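Chloroplastic group IIB intron splicing facilitator CRS2, chloroplastic (Zea mays, PDB 1RYB) is required for the splicing of group IIB introns in chloroplasts, acting in complexes with CAF1 or CAF2, and lacks the peptidyl-tRNA hydrolase activity of its family. Local coordinates at residues T16-G22 with V70-K76; E40-I45 with A178-V183; L111-L116 with L146-G151. All blocks are in the same frame, centred on the assembly; numbering follows the deposited sequence.

Contact 1: T16-G22 with V70-K76; sequences TPWLIAG and VPVLVVK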
loop_
_atom_site.group_PDB
_atom_site.type_symbol
_atom_site.label_atom_id
_atom_site.label_comp_id
_atom_site.label_asym_id
_atom_site.label_seq_id
_atom_site.Cartn_x
_atom_site.Cartn_y
_atom_site.Cartn_z
ATOM N N THR A 16 -7.799 17.155 8.529
ATOM C CA THR A 16 -8.325 16.296 7.513
ATOM C C THR A 16 -7.624 14.919 7.590
ATOM O O THR A 16 -6.393 14.838 7.664
ATOM C CB THR A 16 -8.118 16.983 6.160
ATOM O OG1 THR A 16 -8.648 18.303 6.248
ATOM C CG2 THR A 16 -8.848 16.214 5.081
ATOM N N PRO A 17 -8.407 13.826 7.656
ATOM C CA PRO A 17 -7.773 12.488 7.827
ATOM C C PRO A 17 -7.103 11.971 6.590
ATOM O O PRO A 17 -7.289 12.504 5.494
ATOM C CB PRO A 17 -8.876 11.501 8.220
ATOM C CG PRO A 17 -10.192 12.198 7.884
ATOM C CD PRO A 17 -9.877 13.688 7.589
ATOM N N TRP A 18 -6.299 10.925 6.810
ATOM C CA TRP A 18 -5.664 10.146 5.743
ATOM C C TRP A 18 -6.188 8.732 5.765
ATOM O O TRP A 18 -6.563 8.196 6.813
ATOM C CB TRP A 18 -4.126 10.036 5.878
ATOM C CG TRP A 18 -3.413 11.306 5.479
ATOM C CD1 TRP A 18 -3.491 12.536 6.141
ATOM C CD2 TRP A 18 -2.493 11.477 4.387
ATOM N NE1 TRP A 18 -2.698 13.443 5.502
ATOM C CE2 TRP A 18 -2.087 12.832 4.402
ATOM C CE3 TRP A 18 -2.029 10.640 3.361
ATOM C CZ2 TRP A 18 -1.112 13.297 3.514
ATOM C CZ3 TRP A 18 -1.140 11.182 2.393
ATOM C CH2 TRP A 18 -0.710 12.473 2.482
ATOM N N LEU A 19 -6.165 8.120 4.586
ATOM C CA LEU A 19 -6.526 6.724 4.494
ATOM C C LEU A 19 -5.304 6.077 3.914
ATOM O O LEU A 19 -4.926 6.409 2.824
ATOM C CB LEU A 19 -7.780 6.557 3.615
ATOM C CG LEU A 19 -8.348 5.121 3.503
ATOM C CD1 LEU A 19 -9.625 5.259 2.624
ATOM C CD2 LEU A 19 -7.354 4.273 2.679
ATOM N N ILE A 20 -4.656 5.196 4.675
ATOM C CA ILE A 20 -3.450 4.570 4.269
ATOM C C ILE A 20 -3.774 3.143 3.940
ATOM O O ILE A 20 -4.050 2.297 4.866
ATOM C CB ILE A 20 -2.396 4.690 5.431
ATOM C CG1 ILE A 20 -2.052 6.206 5.718
ATOM C CG2 ILE A 20 -1.105 3.913 5.035
ATOM C CD1 ILE A 20 -1.296 6.395 6.981
ATOM N N ALA A 21 -3.726 2.823 2.636
ATOM C CA ALA A 21 -4.160 1.463 2.224
ATOM C C ALA A 21 -3.046 0.666 1.599
ATOM O O ALA A 21 -2.369 1.165 0.751
ATOM C CB ALA A 21 -5.332 1.599 1.202
ATOM N N GLY A 22 -2.851 -0.562 2.077
ATOM C CA GLY A 22 -1.831 -1.458 1.530
ATOM C C GLY A 22 -2.599 -2.565 0.774
ATOM O O GLY A 22 -3.630 -3.096 1.295
ATOM N N VAL A 70 -2.492 13.930 13.293
ATOM C CA VAL A 70 -3.333 13.669 12.127
ATOM C C VAL A 70 -4.075 12.346 12.297
ATOM O O VAL A 70 -3.479 11.303 12.481
ATOM C CB VAL A 70 -2.460 13.577 10.797
ATOM C CG1 VAL A 70 -3.326 13.510 9.525
ATOM C CG2 VAL A 70 -1.510 14.772 10.735
ATOM N N PRO A 71 -5.337 12.407 12.173
ATOM C CA PRO A 71 -6.168 11.172 12.232
ATOM C C PRO A 71 -5.940 10.378 10.934
ATOM O O PRO A 71 -5.923 10.931 9.815
ATOM C CB PRO A 71 -7.604 11.673 12.257
ATOM C CG PRO A 71 -7.549 13.189 12.374
ATOM C CD PRO A 71 -6.132 13.671 12.100
ATOM N N VAL A 72 -5.825 9.076 11.064
ATOM C CA VAL A 72 -5.671 8.277 9.862
ATOM C C VAL A 72 -6.475 6.994 10.019
ATOM O O VAL A 72 -6.775 6.519 11.152
ATOM C CB VAL A 72 -4.168 7.854 9.693
ATOM C CG1 VAL A 72 -3.204 9.039 9.702
ATOM C CG2 VAL A 72 -3.680 6.834 10.754
ATOM N N LEU A 73 -6.742 6.378 8.886
ATOM C CA LEU A 73 -7.216 5.002 8.941
ATOM C C LEU A 73 -6.227 4.149 8.187
ATOM O O LEU A 73 -5.630 4.630 7.250
ATOM C CB LEU A 73 -8.664 4.785 8.556
ATOM C CG LEU A 73 -9.103 5.275 7.223
ATOM C CD1 LEU A 73 -10.238 4.361 6.780
ATOM C CD2 LEU A 73 -9.699 6.674 7.329
ATOM N N VAL A 74 -5.920 2.978 8.692
ATOM C CA VAL A 74 -5.000 2.064 8.026
ATOM C C VAL A 74 -5.808 0.915 7.538
ATOM O O VAL A 74 -6.540 0.394 8.283
ATOM C CB VAL A 74 -3.777 1.629 8.878
ATOM C CG1 VAL A 74 -2.858 2.814 9.158
ATOM C CG2 VAL A 74 -4.208 0.989 10.143
ATOM N N VAL A 75 -5.701 0.551 6.265
ATOM C CA VAL A 75 -6.638 -0.396 5.673
ATOM C C VAL A 75 -5.962 -1.492 4.832
ATOM O O VAL A 75 -5.038 -1.196 4.102
ATOM C CB VAL A 75 -7.466 0.431 4.665
ATOM C CG1 VAL A 75 -8.448 -0.421 3.864
ATOM C CG2 VAL A 75 -8.161 1.605 5.290
ATOM N N LYS A 76 -6.469 -2.718 4.948
ATOM C CA LYS A 76 -6.081 -3.888 4.145
ATOM C C LYS A 76 -7.374 -4.416 3.559
ATOM O O LYS A 76 -8.195 -5.064 4.262
ATOM C CB LYS A 76 -5.428 -5.000 4.978
ATOM C CG LYS A 76 -4.054 -4.510 5.536
ATOM C CD LYS A 76 -3.161 -5.666 6.035
ATOM C CE LYS A 76 -3.730 -6.287 7.290
ATOM N NZ LYS A 76 -2.895 -7.368 7.890
#
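Leu19 and Leu73 are neighbours on one face of two parallel strands, and their contact is branch point to branch point: CG of Leu19 lies 3.8 Å from CG of Leu73. Leu73 holds its CG between its backbone N and carbonyl carbon (chi1 55°), a turn that brings the end of the chain back over the neighbouring strand, with CD2 3.5 Å from Trp18 O. Beside it, Leu19 CD2 meets Val75 CG2 at 3.8 Å, so Leu19 touches both Leu73 and Val75. Cutting Leu73 back to an alanine would probably open a gap beside Leu19 CG and take away the methyl that packs on the carbonyl of Trp18. The reverse face carries Trp18, Val72, Ile20 and Val74. There Val70 CG1 approaches the indole obliquely, 3.5 Å from Trp18 CD1.

Five backbone hydrogen bonds fix this register. Trp18, Ile20 and Gly22 give their N-H groups to Pro71, Leu73 and Val75, while Leu73 N and Val75 N reach back to Trp18 O and Ile20 O. The bond from Ile20 N to Leu73 O is almost straight, 2.8 Å long with 176° at the hydrogen. Between these bonds, weaker CA-H...O contacts fill in, such as Val72 CA to Trp18 O at 3.2 Å.

A second shell backs the face of Trp18 and Ile20: His101 stacks on the Trp18 ring, which also leans on Leu189 and Val190 of helix 169-192, and Val42 of helix 37-48 packs on Ile20. On the other face, Leu73 touches Tyr95 and Val75 touches Leu62 of strand 60-67. Leu19 and Ala21 bond onward to Leu103, and Val72 to Gly65, so both strands are interior to the sheet. This parallel pair lies inside the mixed beta sheet, packed by helices, of the peptidyl-tRNA hydrolase fold.

Contact 2: E40-I45 with A178-V183; sequences EMVDRI and ALEQGV
Arg44 reaches from helix 37-48 to Glu180 of helix 169-192 with two nitrogens side-on, one to each carboxylate oxygen. Arg44 NE meets Glu180 OE1 at 2.6 Å in a nearly straight bond (176°), and Arg44 NH2 meets Glu180 OE2 at 2.7 Å on its syn lone pair. The two planes are close to coplanar, 19° apart, and this double grip fixes the rotation of both groups. Arg44 NH1 turns to Glu48, so the guanidinium has a second carboxylate.

Val183 lies beneath this bridge. Its CG2 sits over the centre of one face of the Arg44 guanidinium, 4.0 Å above the plane.

Leu179 supplies the greasy counterpart one helical turn earlier. Leu179 CD2 rests 3.8 Å from Met41 CA, while CD1 touches Glu40 OE2, whose charge is paired with Arg172. Met41, folded back at chi2 (69°), drops as a knob into the hole formed by Ala178, Leu179, Gly182 and Val183; Met41 SD is 3.7 Å from Gly182 CA, where any CB would collide with the methionine methyl.

The axes of segments 40-45 and 178-183 approach to 9.3 Å, and beneath them lie Ile105 of strand 102-108, against Met41 and Ile45, and Leu116 of strand 116-119, against Met41 and Ala178.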
loop_
_atom_site.group_PDB
_atom_site.type_symbol
_atom_site.label_atom_id
_atom_site.label_comp_id
_atom_site.label_asym_id
_atom_site.label_seq_id
_atom_site.Cartn_x
_atom_site.Cartn_y
_atom_site.Cartn_z
ATOM N N GLU A 40 2.225 -5.893 4.219
ATOM C CA GLU A 40 3.305 -5.871 5.204
ATOM C C GLU A 40 3.611 -4.478 5.657
ATOM O O GLU A 40 3.897 -4.212 6.816
ATOM C CB GLU A 40 4.598 -6.505 4.603
ATOM C CG GLU A 40 4.427 -8.053 4.308
ATOM C CD GLU A 40 5.775 -8.668 3.976
ATOM O OE1 GLU A 40 5.984 -9.338 3.005
ATOM O OE2 GLU A 40 6.737 -8.234 4.721
ATOM N N MET A 41 3.668 -3.534 4.698
ATOM C CA MET A 41 4.002 -2.135 5.047
ATOM C C MET A 41 2.958 -1.536 5.965
ATOM O O MET A 41 3.291 -0.886 6.946
ATOM C CB MET A 41 4.154 -1.237 3.789
ATOM C CG MET A 41 4.634 0.182 4.089
ATOM S SD MET A 41 6.343 0.217 4.662
ATOM C CE MET A 41 7.241 -0.035 3.097
ATOM N N VAL A 42 1.688 -1.669 5.585
ATOM C CA VAL A 42 0.654 -1.157 6.460
ATOM C C VAL A 42 0.654 -1.872 7.850
ATOM O O VAL A 42 0.393 -1.248 8.872
ATOM C CB VAL A 42 -0.750 -1.006 5.822
ATOM C CG1 VAL A 42 -0.649 -0.104 4.606
ATOM C CG2 VAL A 42 -1.377 -2.322 5.467
ATOM N N ASP A 43 0.955 -3.134 7.890
ATOM C CA ASP A 43 1.035 -3.792 9.184
ATOM C C ASP A 43 2.082 -3.165 10.018
ATOM O O ASP A 43 1.934 -3.020 11.196
ATOM C CB ASP A 43 1.373 -5.293 9.077
ATOM C CG ASP A 43 0.156 -6.116 8.641
ATOM O OD1 ASP A 43 -0.989 -5.783 8.831
ATOM O OD2 ASP A 43 0.489 -7.255 8.069
ATOM N N ARG A 44 3.158 -2.815 9.389
ATOM C CA ARG A 44 4.280 -2.216 10.085
ATOM C C ARG A 44 3.948 -0.816 10.508
ATOM O O ARG A 44 4.277 -0.384 11.604
ATOM C CB ARG A 44 5.539 -2.305 9.214
ATOM C CG ARG A 44 6.729 -1.617 9.838
ATOM C CD ARG A 44 7.255 -2.279 11.135
ATOM N NE ARG A 44 8.383 -1.471 11.656
ATOM C CZ ARG A 44 8.307 -0.431 12.512
ATOM N NH1 ARG A 44 7.181 -0.032 13.113
ATOM N NH2 ARG A 44 9.425 0.214 12.803
ATOM N N ILE A 45 3.246 -0.066 9.664
ATOM C CA ILE A 45 2.849 1.290 10.069
ATOM C C ILE A 45 1.883 1.208 11.251
ATOM O O ILE A 45 2.010 1.940 12.270
ATOM C CB ILE A 45 2.219 2.047 8.897
ATOM C CG1 ILE A 45 3.345 2.319 7.870
ATOM C CG2 ILE A 45 1.515 3.354 9.334
ATOM C CD1 ILE A 45 2.770 2.667 6.502
ATOM N N ALA A 178 13.387 -2.158 3.744
ATOM C CA ALA A 178 12.470 -1.187 3.124
ATOM C C ALA A 178 11.277 -0.884 4.047
ATOM O O ALA A 178 10.737 0.218 4.039
ATOM C CB ALA A 178 11.891 -1.716 1.833
ATOM N N LEU A 179 10.812 -1.886 4.785
ATOM C CA LEU A 179 9.671 -1.601 5.639
ATOM C C LEU A 179 10.081 -0.582 6.692
ATOM O O LEU A 179 9.289 0.249 7.107
ATOM C CB LEU A 179 9.085 -2.842 6.353
ATOM C CG LEU A 179 8.730 -3.946 5.362
ATOM C CD1 LEU A 179 8.465 -5.243 6.138
ATOM C CD2 LEU A 179 7.467 -3.538 4.570
ATOM N N GLU A 180 11.289 -0.709 7.219
ATOM C CA GLU A 180 11.635 0.229 8.250
ATOM C C GLU A 180 11.697 1.633 7.650
ATOM O O GLU A 180 11.322 2.659 8.282
ATOM C CB GLU A 180 12.992 -0.160 8.850
ATOM C CG GLU A 180 12.880 -1.358 9.793
ATOM C CD GLU A 180 11.704 -1.268 10.731
ATOM O OE1 GLU A 180 10.786 -2.077 10.732
ATOM O OE2 GLU A 180 11.780 -0.254 11.556
ATOM N N GLN A 181 12.190 1.699 6.403
ATOM C CA GLN A 181 12.351 2.999 5.755
ATOM C C GLN A 181 11.010 3.602 5.454
ATOM O O GLN A 181 10.820 4.828 5.571
ATOM C CB GLN A 181 13.129 2.837 4.450
ATOM C CG GLN A 181 13.122 4.140 3.643
ATOM C CD GLN A 181 13.779 3.973 2.289
ATOM O OE1 GLN A 181 14.124 2.835 1.872
ATOM N NE2 GLN A 181 14.068 5.113 1.645
ATOM N N GLY A 182 10.101 2.692 5.062
ATOM C CA GLY A 182 8.718 3.056 4.696
ATOM C C GLY A 182 7.925 3.712 5.822
ATOM O O GLY A 182 7.162 4.682 5.610
ATOM N N VAL A 183 8.106 3.215 7.014
ATOM C CA VAL A 183 7.401 3.748 8.131
ATOM C C VAL A 183 7.706 5.224 8.327
ATOM O O VAL A 183 6.852 6.072 8.561
ATOM C CB VAL A 183 7.714 2.918 9.388
ATOM C CG1 VAL A 183 6.945 3.537 10.553
ATOM C CG2 VAL A 183 7.187 1.504 9.163
#

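Contact 3: L111-L116 with L146-G151; sequences LPNGVL and LSIGIG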
loop_
_atom_site.group_PDB
_atom_site.type_symbol
_atom_site.label_atom_id
_atom_site.label_comp_id
_atom_site.label_asym_id
_atom_site.label_seq_id
_atom_site.Cartn_x
_atom_site.Cartn_y
_atom_site.Cartn_z
ATOM N N LEU A 111 10.587 -1.496 -10.250
ATOM C CA LEU A 111 11.642 -1.024 -9.414
ATOM C C LEU A 111 12.346 -2.200 -8.860
ATOM O O LEU A 111 11.728 -3.219 -8.592
ATOM C CB LEU A 111 11.076 -0.233 -8.226
ATOM C CG LEU A 111 10.413 1.053 -8.635
ATOM C CD1 LEU A 111 9.732 1.622 -7.406
ATOM C CD2 LEU A 111 11.489 2.039 -9.067
ATOM N N PRO A 112 13.588 -2.074 -8.578
ATOM C CA PRO A 112 14.309 -3.203 -7.993
ATOM C C PRO A 112 13.802 -3.609 -6.579
ATOM O O PRO A 112 13.317 -2.827 -5.766
ATOM C CB PRO A 112 15.813 -2.761 -7.922
ATOM C CG PRO A 112 15.956 -1.616 -8.935
ATOM C CD PRO A 112 14.527 -1.046 -9.111
ATOM N N ASN A 113 14.025 -4.857 -6.235
ATOM C CA ASN A 113 13.597 -5.293 -4.967
ATOM C C ASN A 113 14.016 -4.429 -3.813
ATOM O O ASN A 113 15.222 -4.198 -3.495
ATOM C CB ASN A 113 13.993 -6.772 -4.727
ATOM C CG ASN A 113 13.341 -7.380 -3.521
ATOM O OD1 ASN A 113 12.241 -7.919 -3.598
ATOM N ND2 ASN A 113 14.110 -7.470 -2.465
ATOM N N GLY A 114 13.054 -4.072 -3.029
ATOM C CA GLY A 114 13.387 -3.337 -1.831
ATOM C C GLY A 114 13.485 -1.794 -2.064
ATOM O O GLY A 114 13.644 -1.022 -1.116
ATOM N N VAL A 115 13.469 -1.340 -3.287
ATOM C CA VAL A 115 13.563 0.115 -3.499
ATOM C C VAL A 115 12.199 0.768 -3.330
ATOM O O VAL A 115 11.185 0.316 -3.893
ATOM C CB VAL A 115 14.116 0.360 -4.910
ATOM C CG1 VAL A 115 14.159 1.849 -5.203
ATOM C CG2 VAL A 115 15.555 -0.187 -4.929
ATOM N N LEU A 116 12.152 1.889 -2.565
ATOM C CA LEU A 116 10.871 2.577 -2.397
ATOM C C LEU A 116 10.775 3.756 -3.314
ATOM O O LEU A 116 11.772 4.435 -3.608
ATOM C CB LEU A 116 10.737 3.125 -0.961
ATOM C CG LEU A 116 10.730 2.044 0.136
ATOM C CD1 LEU A 116 10.580 2.669 1.540
ATOM C CD2 LEU A 116 9.572 1.057 -0.053
ATOM N N LEU A 146 3.006 4.899 -2.527
ATOM C CA LEU A 146 4.334 4.471 -2.131
ATOM C C LEU A 146 4.543 3.121 -2.784
ATOM O O LEU A 146 3.874 2.115 -2.449
ATOM C CB LEU A 146 4.495 4.315 -0.612
ATOM C CG LEU A 146 5.869 3.818 -0.174
ATOM C CD1 LEU A 146 6.953 4.884 -0.383
ATOM C CD2 LEU A 146 5.795 3.424 1.297
ATOM N N SER A 147 5.455 3.089 -3.810
ATOM C CA SER A 147 5.731 1.841 -4.536
ATOM C C SER A 147 6.790 1.111 -3.759
ATOM O O SER A 147 7.757 1.756 -3.295
ATOM C CB SER A 147 6.337 2.117 -5.945
ATOM O OG SER A 147 5.405 2.787 -6.759
ATOM N N ILE A 148 6.629 -0.198 -3.624
ATOM C CA ILE A 148 7.616 -1.048 -2.972
ATOM C C ILE A 148 8.185 -1.976 -4.052
ATOM O O ILE A 148 7.477 -2.857 -4.510
ATOM C CB ILE A 148 7.047 -1.925 -1.837
ATOM C CG1 ILE A 148 6.566 -1.015 -0.736
ATOM C CG2 ILE A 148 8.157 -2.791 -1.283
ATOM C CD1 ILE A 148 5.654 -1.734 0.265
ATOM N N GLY A 149 9.460 -1.713 -4.498
ATOM C CA GLY A 149 10.009 -2.494 -5.601
ATOM C C GLY A 149 10.113 -3.962 -5.266
ATOM O O GLY A 149 10.499 -4.378 -4.175
ATOM N N ILE A 150 9.759 -4.753 -6.239
ATOM C CA ILE A 150 9.933 -6.227 -6.135
ATOM C C ILE A 150 10.748 -6.833 -7.351
ATOM O O ILE A 150 10.992 -8.021 -7.413
ATOM C CB ILE A 150 8.595 -6.978 -5.927
ATOM C CG1 ILE A 150 7.599 -6.752 -7.117
ATOM C CG2 ILE A 150 7.994 -6.566 -4.578
ATOM C CD1 ILE A 150 6.523 -7.852 -7.235
ATOM N N GLY A 151 11.129 -5.982 -8.291
ATOM C CA GLY A 151 11.862 -6.365 -9.499
ATOM C C GLY A 151 10.996 -7.148 -10.448
ATOM O O GLY A 151 9.841 -7.281 -10.209
HETATM O O HOH W 1 11.210 -9.596 -5.313
#
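A type II beta turn from Pro112 to Val115 folds over the end of strand 145-149, with Pro112 O lying 3.3 Å from Gly149 CA. Gly149 is gripped at both backbone ends. Its N donates to Val115 O at 2.7 Å, and Gly149 O accepts from Gly114 N at 2.8 Å, the donor standing well above the carbonyl plane. A third bond, Gly151 N to Leu111 O, is more bent, with 138° at the hydrogen. Glycine suits Gly149 because a CB there would run into Pro112 O and Leu111 CB; Gly114, at positive phi in the turn, would jam one against the preceding carbonyl.

Beyond the turn the chain enters the edge strand 116-119, which runs antiparallel to strand 145-149. Leu116 and Ile148 form a non-hydrogen-bonded pair with their side chains side by side, Leu116 CD2 resting 3.7 Å from Ile148 CG1. Before the turn, Leu111 CD1 touches Ser147 CB at 3.7 Å, and Ser147 OG bonds to Tyr106 and Asp108.

Asn113 holds CG anti to its N (chi1 -169°), which places OD1 3.8 Å from Ile150 CA, and a water donates to both Asn113 OD1 (2.6 Å) and Ile150 O. Asn113 ND2 bonds to Gln174 and to the carbonyl of Glu171 in helix 169-192. Ile150 itself packs on Asp107, which probably corresponds to the aspartate that supports the catalytic histidine in active hydrolases of the family, His35 being the likely counterpart here.

The three contacts illustrate how chemistry follows position in a fold. Contact 1 is the buried one, joining two interior strands by regular backbone bonds and aliphatic side chains. Contact 3 belongs to the same sheet but to its far margin, on the other side of the chain's centre, where a turn, glycines and a water replace the regular pattern. Contact 2 joins helices instead, greasy toward the sheet and charged toward the outside. It also touches both others: Asp43 of its first helix pairs with Lys76 of contact 1, and Leu116 of contact 3 packs its CD1 against Ala178, Gln181 and Gly182. Contacts 1 and 3 do not touch.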